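Local coordinates for dermonecrotic toxin (Pasteurella multocida, PDB 2EBF), which acts as a potent mitogenic and bone-resorbing toxin associated with the severe progressive form of atrophic rhinitis in pigs, this chain being its C-terminal region, at residues A[369-374]-A[495-500]; A[567-572]-A[717-722]; A[649-654]-A[732-737]. One frame throughout, in Å; residues are numbered along the deposited sequence.

Interaction 1. Residues A[369-374]-A[495-500]; sequences TYRGVA and GQKFVV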
# COMPACT_ATOMS: atom_id res chain seq x y z
N THR A 369 -34.30 0.71 -3.63
CA THR A 369 -33.64 -0.25 -4.52
C THR A 369 -32.11 -0.17 -4.44
O THR A 369 -31.44 -1.17 -4.16
CB THR A 369 -34.12 -0.08 -5.99
OG1 THR A 369 -35.52 -0.34 -6.06
CG2 THR A 369 -33.40 -1.03 -6.93
N TYR A 370 -31.56 1.02 -4.68
CA TYR A 370 -30.10 1.18 -4.70
C TYR A 370 -29.50 1.22 -3.29
O TYR A 370 -28.32 0.93 -3.11
CB TYR A 370 -29.68 2.43 -5.46
CG TYR A 370 -30.26 2.58 -6.85
CD1 TYR A 370 -30.56 1.46 -7.64
CD2 TYR A 370 -30.48 3.84 -7.39
CE1 TYR A 370 -31.09 1.60 -8.93
CE2 TYR A 370 -31.00 4.00 -8.68
CZ TYR A 370 -31.30 2.87 -9.44
OH TYR A 370 -31.81 3.03 -10.70
N ARG A 371 -30.33 1.61 -2.32
CA ARG A 371 -29.92 1.75 -0.91
C ARG A 371 -28.96 2.92 -0.69
O ARG A 371 -28.42 3.09 0.40
CB ARG A 371 -29.31 0.45 -0.37
CG ARG A 371 -30.11 -0.82 -0.71
CD ARG A 371 -31.18 -1.09 0.32
NE ARG A 371 -30.59 -1.10 1.65
CZ ARG A 371 -31.23 -1.40 2.77
NH1 ARG A 371 -32.52 -1.74 2.73
NH2 ARG A 371 -30.59 -1.36 3.92
N GLY A 372 -28.74 3.72 -1.73
CA GLY A 372 -27.89 4.89 -1.61
C GLY A 372 -27.78 5.69 -2.88
O GLY A 372 -28.13 5.21 -3.97
N VAL A 373 -27.30 6.92 -2.74
CA VAL A 373 -27.03 7.78 -3.88
C VAL A 373 -25.95 8.78 -3.48
O VAL A 373 -25.84 9.14 -2.31
CB VAL A 373 -28.32 8.50 -4.41
CG1 VAL A 373 -28.92 9.41 -3.36
CG2 VAL A 373 -28.03 9.26 -5.71
N ALA A 374 -25.14 9.20 -4.44
CA ALA A 374 -24.15 10.23 -4.19
C ALA A 374 -24.51 11.49 -4.96
O ALA A 374 -25.04 11.44 -6.08
CB ALA A 374 -22.75 9.77 -4.57
N GLY A 495 -28.93 -2.86 6.36
CA GLY A 495 -29.81 -1.98 7.11
C GLY A 495 -29.47 -0.50 7.04
O GLY A 495 -29.99 0.30 7.83
N GLN A 496 -28.60 -0.12 6.10
CA GLN A 496 -28.24 1.28 5.92
C GLN A 496 -28.74 1.79 4.59
O GLN A 496 -28.60 1.12 3.56
CB GLN A 496 -26.72 1.48 6.01
CG GLN A 496 -26.13 1.11 7.37
CD GLN A 496 -24.72 1.65 7.58
OE1 GLN A 496 -24.14 2.31 6.70
NE2 GLN A 496 -24.15 1.37 8.75
N LYS A 497 -29.35 2.97 4.63
CA LYS A 497 -29.75 3.71 3.43
C LYS A 497 -29.13 5.09 3.57
O LYS A 497 -29.46 5.84 4.49
CB LYS A 497 -31.27 3.80 3.33
CG LYS A 497 -31.94 2.47 3.03
CD LYS A 497 -33.46 2.59 3.10
CE LYS A 497 -34.15 1.36 2.54
NZ LYS A 497 -35.63 1.50 2.66
N PHE A 498 -28.20 5.42 2.69
CA PHE A 498 -27.36 6.58 2.90
C PHE A 498 -27.34 7.51 1.70
O PHE A 498 -27.71 7.13 0.59
CB PHE A 498 -25.93 6.14 3.24
CG PHE A 498 -25.27 5.33 2.15
CD1 PHE A 498 -24.54 5.95 1.15
CD2 PHE A 498 -25.42 3.94 2.11
CE1 PHE A 498 -23.94 5.20 0.13
CE2 PHE A 498 -24.83 3.18 1.09
CZ PHE A 498 -24.09 3.82 0.10
N VAL A 499 -26.89 8.74 1.95
CA VAL A 499 -26.56 9.70 0.91
C VAL A 499 -25.13 10.18 1.16
O VAL A 499 -24.75 10.43 2.30
CB VAL A 499 -27.54 10.91 0.94
CG1 VAL A 499 -27.06 12.01 0.02
CG2 VAL A 499 -28.97 10.47 0.61
N VAL A 500 -24.34 10.29 0.09
CA VAL A 500 -22.96 10.78 0.21
C VAL A 500 -22.78 12.04 -0.63
O VAL A 500 -23.28 12.12 -1.75
CB VAL A 500 -21.90 9.75 -0.27
CG1 VAL A 500 -20.48 10.13 0.21
CG2 VAL A 500 -22.23 8.37 0.20

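Interaction 2. Residues A[567-572]-A[717-722]; sequences KILGLK and PFVEYV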
# COMPACT_ATOMS: atom_id res chain seq x y z
N LYS A 567 4.80 -20.57 -11.56
CA LYS A 567 5.02 -20.33 -10.13
C LYS A 567 6.31 -20.85 -9.51
O LYS A 567 6.66 -22.01 -9.66
CB LYS A 567 3.82 -20.90 -9.36
CG LYS A 567 3.81 -20.55 -7.88
CD LYS A 567 2.68 -21.24 -7.15
CE LYS A 567 2.71 -20.89 -5.66
NZ LYS A 567 2.77 -19.39 -5.44
N ILE A 568 6.99 -19.96 -8.78
CA ILE A 568 8.03 -20.37 -7.82
C ILE A 568 7.33 -20.87 -6.57
O ILE A 568 6.61 -20.11 -5.92
CB ILE A 568 8.96 -19.18 -7.46
CG1 ILE A 568 9.71 -18.68 -8.71
CG2 ILE A 568 9.96 -19.58 -6.35
CD1 ILE A 568 10.33 -17.30 -8.55
N LEU A 569 7.54 -22.14 -6.24
CA LEU A 569 6.86 -22.75 -5.11
C LEU A 569 7.34 -22.14 -3.82
O LEU A 569 6.54 -21.90 -2.92
CB LEU A 569 7.10 -24.26 -5.09
CG LEU A 569 6.23 -25.15 -5.96
CD1 LEU A 569 6.34 -26.57 -5.44
CD2 LEU A 569 4.76 -24.69 -5.93
N GLY A 570 8.64 -21.88 -3.74
CA GLY A 570 9.26 -21.20 -2.60
C GLY A 570 10.75 -21.08 -2.84
O GLY A 570 11.35 -21.90 -3.53
N LEU A 571 11.36 -20.05 -2.25
CA LEU A 571 12.81 -19.86 -2.32
C LEU A 571 13.43 -20.52 -1.11
O LEU A 571 13.93 -19.86 -0.20
CB LEU A 571 13.17 -18.37 -2.41
CG LEU A 571 12.74 -17.66 -3.70
CD1 LEU A 571 13.08 -16.15 -3.69
CD2 LEU A 571 13.37 -18.34 -4.87
N LYS A 572 13.39 -21.85 -1.12
CA LYS A 572 13.93 -22.67 -0.05
C LYS A 572 14.12 -24.08 -0.58
O LYS A 572 13.76 -24.38 -1.72
CB LYS A 572 12.95 -22.69 1.12
CG LYS A 572 11.58 -23.27 0.80
CD LYS A 572 10.79 -23.50 2.07
CE LYS A 572 9.55 -24.32 1.79
NZ LYS A 572 8.72 -24.46 3.01
N PRO A 717 12.13 -24.72 -6.23
CA PRO A 717 11.36 -25.35 -7.31
C PRO A 717 10.43 -24.38 -8.03
O PRO A 717 9.92 -23.42 -7.44
CB PRO A 717 10.57 -26.46 -6.60
CG PRO A 717 10.55 -26.08 -5.17
CD PRO A 717 11.73 -25.22 -4.90
N PHE A 718 10.28 -24.62 -9.33
CA PHE A 718 9.46 -23.79 -10.21
C PHE A 718 8.49 -24.67 -11.01
O PHE A 718 8.89 -25.69 -11.58
CB PHE A 718 10.37 -23.05 -11.17
CG PHE A 718 9.66 -22.13 -12.09
CD1 PHE A 718 9.09 -20.95 -11.61
CD2 PHE A 718 9.62 -22.41 -13.45
CE1 PHE A 718 8.45 -20.08 -12.49
CE2 PHE A 718 8.98 -21.56 -14.33
CZ PHE A 718 8.40 -20.38 -13.85
N VAL A 719 7.23 -24.26 -11.07
CA VAL A 719 6.18 -25.03 -11.75
C VAL A 719 5.68 -24.26 -12.97
O VAL A 719 5.44 -23.04 -12.90
CB VAL A 719 5.02 -25.36 -10.79
CG1 VAL A 719 3.87 -26.10 -11.49
CG2 VAL A 719 5.54 -26.22 -9.62
N GLU A 720 5.56 -24.94 -14.10
CA GLU A 720 4.79 -24.43 -15.22
C GLU A 720 3.64 -25.38 -15.48
O GLU A 720 3.83 -26.60 -15.51
CB GLU A 720 5.64 -24.29 -16.48
CG GLU A 720 6.54 -23.05 -16.48
CD GLU A 720 7.32 -22.89 -17.79
OE1 GLU A 720 8.34 -22.15 -17.80
OE2 GLU A 720 6.90 -23.49 -18.81
N TYR A 721 2.45 -24.83 -15.69
CA TYR A 721 1.23 -25.64 -15.85
C TYR A 721 0.99 -26.13 -17.29
O TYR A 721 -0.07 -25.88 -17.88
CB TYR A 721 0.04 -24.87 -15.27
CG TYR A 721 0.22 -24.60 -13.79
CD1 TYR A 721 -0.13 -25.55 -12.84
CD2 TYR A 721 0.78 -23.39 -13.34
CE1 TYR A 721 0.06 -25.32 -11.47
CE2 TYR A 721 0.98 -23.15 -11.97
CZ TYR A 721 0.62 -24.11 -11.05
OH TYR A 721 0.80 -23.87 -9.69
N VAL A 722 2.00 -26.84 -17.81
CA VAL A 722 1.93 -27.55 -19.09
C VAL A 722 2.89 -28.73 -19.03
O VAL A 722 3.98 -28.61 -18.46
CB VAL A 722 2.43 -26.67 -20.24
CG1 VAL A 722 1.93 -27.22 -21.57
CG2 VAL A 722 1.96 -25.27 -20.04

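Interaction 3. Residues A[649-654]-A[732-737]; sequences SITWWR and FMPPLF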
# COMPACT_ATOMS: atom_id res chain seq x y z
N SER A 649 4.60 -29.28 -15.20
CA SER A 649 6.01 -29.61 -15.10
C SER A 649 6.61 -28.88 -13.91
O SER A 649 6.18 -27.78 -13.54
CB SER A 649 6.73 -29.21 -16.39
OG SER A 649 6.14 -29.83 -17.50
N ILE A 650 7.59 -29.51 -13.29
CA ILE A 650 8.28 -28.90 -12.17
C ILE A 650 9.78 -29.09 -12.36
O ILE A 650 10.22 -30.15 -12.79
CB ILE A 650 7.80 -29.48 -10.82
CG1 ILE A 650 8.52 -28.77 -9.67
CG2 ILE A 650 7.97 -31.02 -10.78
CD1 ILE A 650 7.93 -29.03 -8.29
N THR A 651 10.54 -28.05 -12.04
CA THR A 651 11.99 -28.08 -12.20
C THR A 651 12.64 -27.42 -10.98
O THR A 651 12.05 -26.56 -10.35
CB THR A 651 12.44 -27.40 -13.51
OG1 THR A 651 13.86 -27.53 -13.67
CG2 THR A 651 12.04 -25.91 -13.55
N TRP A 652 13.86 -27.84 -10.64
CA TRP A 652 14.49 -27.40 -9.40
C TRP A 652 16.00 -27.54 -9.51
O TRP A 652 16.52 -28.03 -10.51
CB TRP A 652 13.94 -28.19 -8.18
CG TRP A 652 14.27 -29.67 -8.20
CD1 TRP A 652 15.39 -30.27 -7.69
CD2 TRP A 652 13.46 -30.72 -8.75
NE1 TRP A 652 15.33 -31.63 -7.90
CE2 TRP A 652 14.16 -31.93 -8.54
CE3 TRP A 652 12.22 -30.75 -9.41
CZ2 TRP A 652 13.66 -33.17 -8.97
CZ3 TRP A 652 11.72 -31.98 -9.84
CH2 TRP A 652 12.44 -33.17 -9.61
N TRP A 653 16.69 -27.08 -8.47
CA TRP A 653 18.15 -27.17 -8.43
C TRP A 653 18.57 -28.27 -7.50
O TRP A 653 17.90 -28.55 -6.49
CB TRP A 653 18.78 -25.84 -7.98
CG TRP A 653 18.35 -24.65 -8.76
CD1 TRP A 653 17.52 -23.66 -8.33
CD2 TRP A 653 18.68 -24.34 -10.13
NE1 TRP A 653 17.32 -22.74 -9.32
CE2 TRP A 653 18.01 -23.13 -10.44
CE3 TRP A 653 19.47 -24.95 -11.11
CZ2 TRP A 653 18.13 -22.50 -11.69
CZ3 TRP A 653 19.58 -24.33 -12.37
CH2 TRP A 653 18.89 -23.12 -12.65
N ARG A 654 19.69 -28.91 -7.84
CA ARG A 654 20.23 -29.98 -7.01
C ARG A 654 21.74 -29.78 -6.83
O ARG A 654 22.45 -29.53 -7.81
CB ARG A 654 19.96 -31.34 -7.65
CG ARG A 654 20.31 -32.53 -6.76
CD ARG A 654 21.13 -33.54 -7.54
NE ARG A 654 20.31 -34.58 -8.11
CZ ARG A 654 20.69 -35.39 -9.11
NH1 ARG A 654 21.87 -35.26 -9.70
NH2 ARG A 654 19.84 -36.31 -9.54
N PHE A 732 14.35 -27.58 -19.28
CA PHE A 732 13.43 -26.83 -18.41
C PHE A 732 14.07 -26.61 -17.04
O PHE A 732 14.34 -27.56 -16.30
CB PHE A 732 12.08 -27.56 -18.27
CG PHE A 732 11.09 -26.85 -17.36
CD1 PHE A 732 10.86 -25.47 -17.46
CD2 PHE A 732 10.35 -27.58 -16.43
CE1 PHE A 732 9.94 -24.82 -16.63
CE2 PHE A 732 9.43 -26.95 -15.60
CZ PHE A 732 9.21 -25.56 -15.71
N MET A 733 14.33 -25.35 -16.72
CA MET A 733 15.00 -25.00 -15.46
C MET A 733 14.35 -23.80 -14.79
O MET A 733 13.65 -23.04 -15.44
CB MET A 733 16.53 -24.80 -15.66
CG MET A 733 16.95 -23.84 -16.74
SD MET A 733 18.77 -23.87 -17.02
CE MET A 733 18.99 -25.34 -18.02
N PRO A 734 14.53 -23.67 -13.45
CA PRO A 734 13.93 -22.54 -12.75
C PRO A 734 14.48 -21.21 -13.25
O PRO A 734 15.52 -21.19 -13.93
CB PRO A 734 14.36 -22.76 -11.29
CG PRO A 734 14.67 -24.25 -11.18
CD PRO A 734 15.29 -24.55 -12.53
N PRO A 735 13.77 -20.09 -12.96
CA PRO A 735 14.33 -18.78 -13.27
C PRO A 735 15.76 -18.68 -12.75
O PRO A 735 16.06 -19.14 -11.64
CB PRO A 735 13.40 -17.82 -12.52
CG PRO A 735 12.07 -18.52 -12.59
CD PRO A 735 12.43 -19.97 -12.34
N LEU A 736 16.64 -18.13 -13.58
CA LEU A 736 18.08 -18.18 -13.30
C LEU A 736 18.52 -17.40 -12.06
O LEU A 736 19.51 -17.77 -11.43
CB LEU A 736 18.88 -17.78 -14.53
CG LEU A 736 18.77 -18.73 -15.73
CD1 LEU A 736 19.62 -18.24 -16.88
CD2 LEU A 736 19.09 -20.21 -15.36
N PHE A 737 17.78 -16.35 -11.69
CA PHE A 737 18.09 -15.61 -10.45
C PHE A 737 17.94 -16.49 -9.20
O PHE A 737 18.46 -16.13 -8.14
CB PHE A 737 17.26 -14.32 -10.34
CG PHE A 737 15.89 -14.51 -9.71
CD1 PHE A 737 15.69 -14.32 -8.34
CD2 PHE A 737 14.81 -14.87 -10.51
CE1 PHE A 737 14.42 -14.50 -7.78
CE2 PHE A 737 13.54 -15.05 -9.96
CZ PHE A 737 13.34 -14.86 -8.60

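Interaction 1. Residues A[369-374]-A[495-500]
The F498 ring has G372 CA over the middle of one face, a CH-pi contact 4.2 Å from CA to the ring centroid and 7° off the normal. The ring reaches it because CG sits between the backbone N and the carbonyl carbon (chi1 61°), leaning toward the neighbouring strand where G372 has no side chain in the ring's way. The R371 guanidinium has K497 CG over the centre of one face, 3.9 Å above its plane, with K497 CE 3.5 Å from R371 NH1, and G495 CA in plane at its edge. R371 NH2 also makes a weak bond to Q496 O.

The backbones carrying these groups are the parallel strands 372-374 and 498-500, which pair in the six-stranded mixed sheet of the C2 domain. F498 N donates to R371 O (3.3 Å), V500 N to V373 O (3.1 Å), and V373 N weakly to F498 O. On one face, V373 CG1 meets V499 CG2 at 4.1 Å beneath helix 359-370; helix 520-524 packs against A374 and F498 on the other.

R371 NH1 and K497 NZ lie 4.5 Å apart. The lysine offers the guanidinium its methylenes, while its ammonium is hydrogen-bonded to N395 O; the backbone carbonyls probably ease the mutual repulsion.

Interaction 2. Residues A[567-572]-A[717-722]
K567 O takes the shortest polar bond here, from V719 N at 2.7 Å and nearly straight (171° at the hydrogen), and the same oxygen also receives a longer CA-H...O contact from F718 CA. With K567 N giving a second bond to V719 O (2.9 Å), these two residues form the hydrogen-bonded pair of an antiparallel bridge. It joins the short strand 567-568, outermost in the six-stranded antiparallel sheet of the C3 domain, to strand 717-720. I568 and F718 follow as the non-hydrogen-bonded pair, and L569 N to P717 O (3.0 Å) continues the bonding just past the end of strand 567-568.

The side chains sort by face. I568 and F718 share one, where I568 CG1 touches F718 CD1 at 3.7 Å; the ring swings out to it because CG stands opposite the backbone N (chi1 -178°). F718 CD1 lies nearer still to K567 O, 3.3 Å. On the K567 and V719 face, L569 CG rests 3.9 Å from V719 CG2, and I650 of the next strand touches both L569 and V719. Helix 701-711 packs on P717 and V719 through A709 and A705.

Toward the surface, K567 and Y721 run side by side in the same direction. The phenol oxygen is hydrogen-bonded to D702 OD1, while its nearest approach to the lysine is to a methylene, Y721 OH to K567 CD at 4.1 Å. At the other end of the pair the chain bends at an inverse gamma turn centred on L571, and the proline ring is tucked into the bend, with P717 CD 3.6 Å from G570 O.

Interaction 3. Residues A[649-654]-A[732-737]
T651 CG2 sits squarely over the F732 ring, 3.5 Å from its centroid and 15° off the normal, and this CH-pi contact is one half of the apolar centre. S649 CB adds to it, 3.6 Å from F732 CE2. The other half is a proline on an indole: P734 comes from the opposite direction and lays its ring over one face of W653, with P734 CD 3.8 Å from the centroid of the six-membered ring. L736 CD2 meets the edge of the same indole at W653 CH2 (4.0 Å), its side chain crossing W653 at about a right angle, and P735 O lies in the indole plane.

The T651 side chain also reaches the proline: its methyl, between backbone N and carbonyl carbon, faces F732 and P734 N, while the hydroxyl, opposite the backbone N (chi1 -176°), turns to the backbone of 732-733. T651 OG1 donates to F732 O at 2.7 Å, with the donor tilted 35° from the carbonyl plane. Q664 O is a second carbonyl within bonding reach; the single proton can serve one of the two at a time, or be shared. W653 NE1 finds its partner in T738 OG1, the residue after F737.

The C3 domain belongs to the toxin region that holds a thiol-protease-like catalytic triad, and the F732 side chain is about 13 Å from a bound phosphonate. Residues 732-737 pass over strand 643-656 at a slant, F732 and P735 also touching F718 of strand 717-720, and M733 reaching H663 of strand 660-673. I650 and W652 point away and pack on helix 701-711.

Interactions 2 and 3 belong to one C3 domain sheet: strands 717-720 and 643-656 are neighbours, and S649 joins the two contacts, its N bonded to E720 O and its OG to V722 O as well as to T667 OG1. Interaction 1 is a separate construction in the C2 domain, its nearest atoms about 36 Å from interaction 2 and about 43 Å from interaction 3. Interactions 1 and 3 are buried, while interaction 2, at a sheet edge, is partly open. Interaction 1 adds one CH-pi contact and a cationic margin to parallel backbone bonds; interaction 2 has antiparallel bonds and a lysine-tyrosine margin; interaction 3 has no backbone-to-backbone hydrogen bond between its segments.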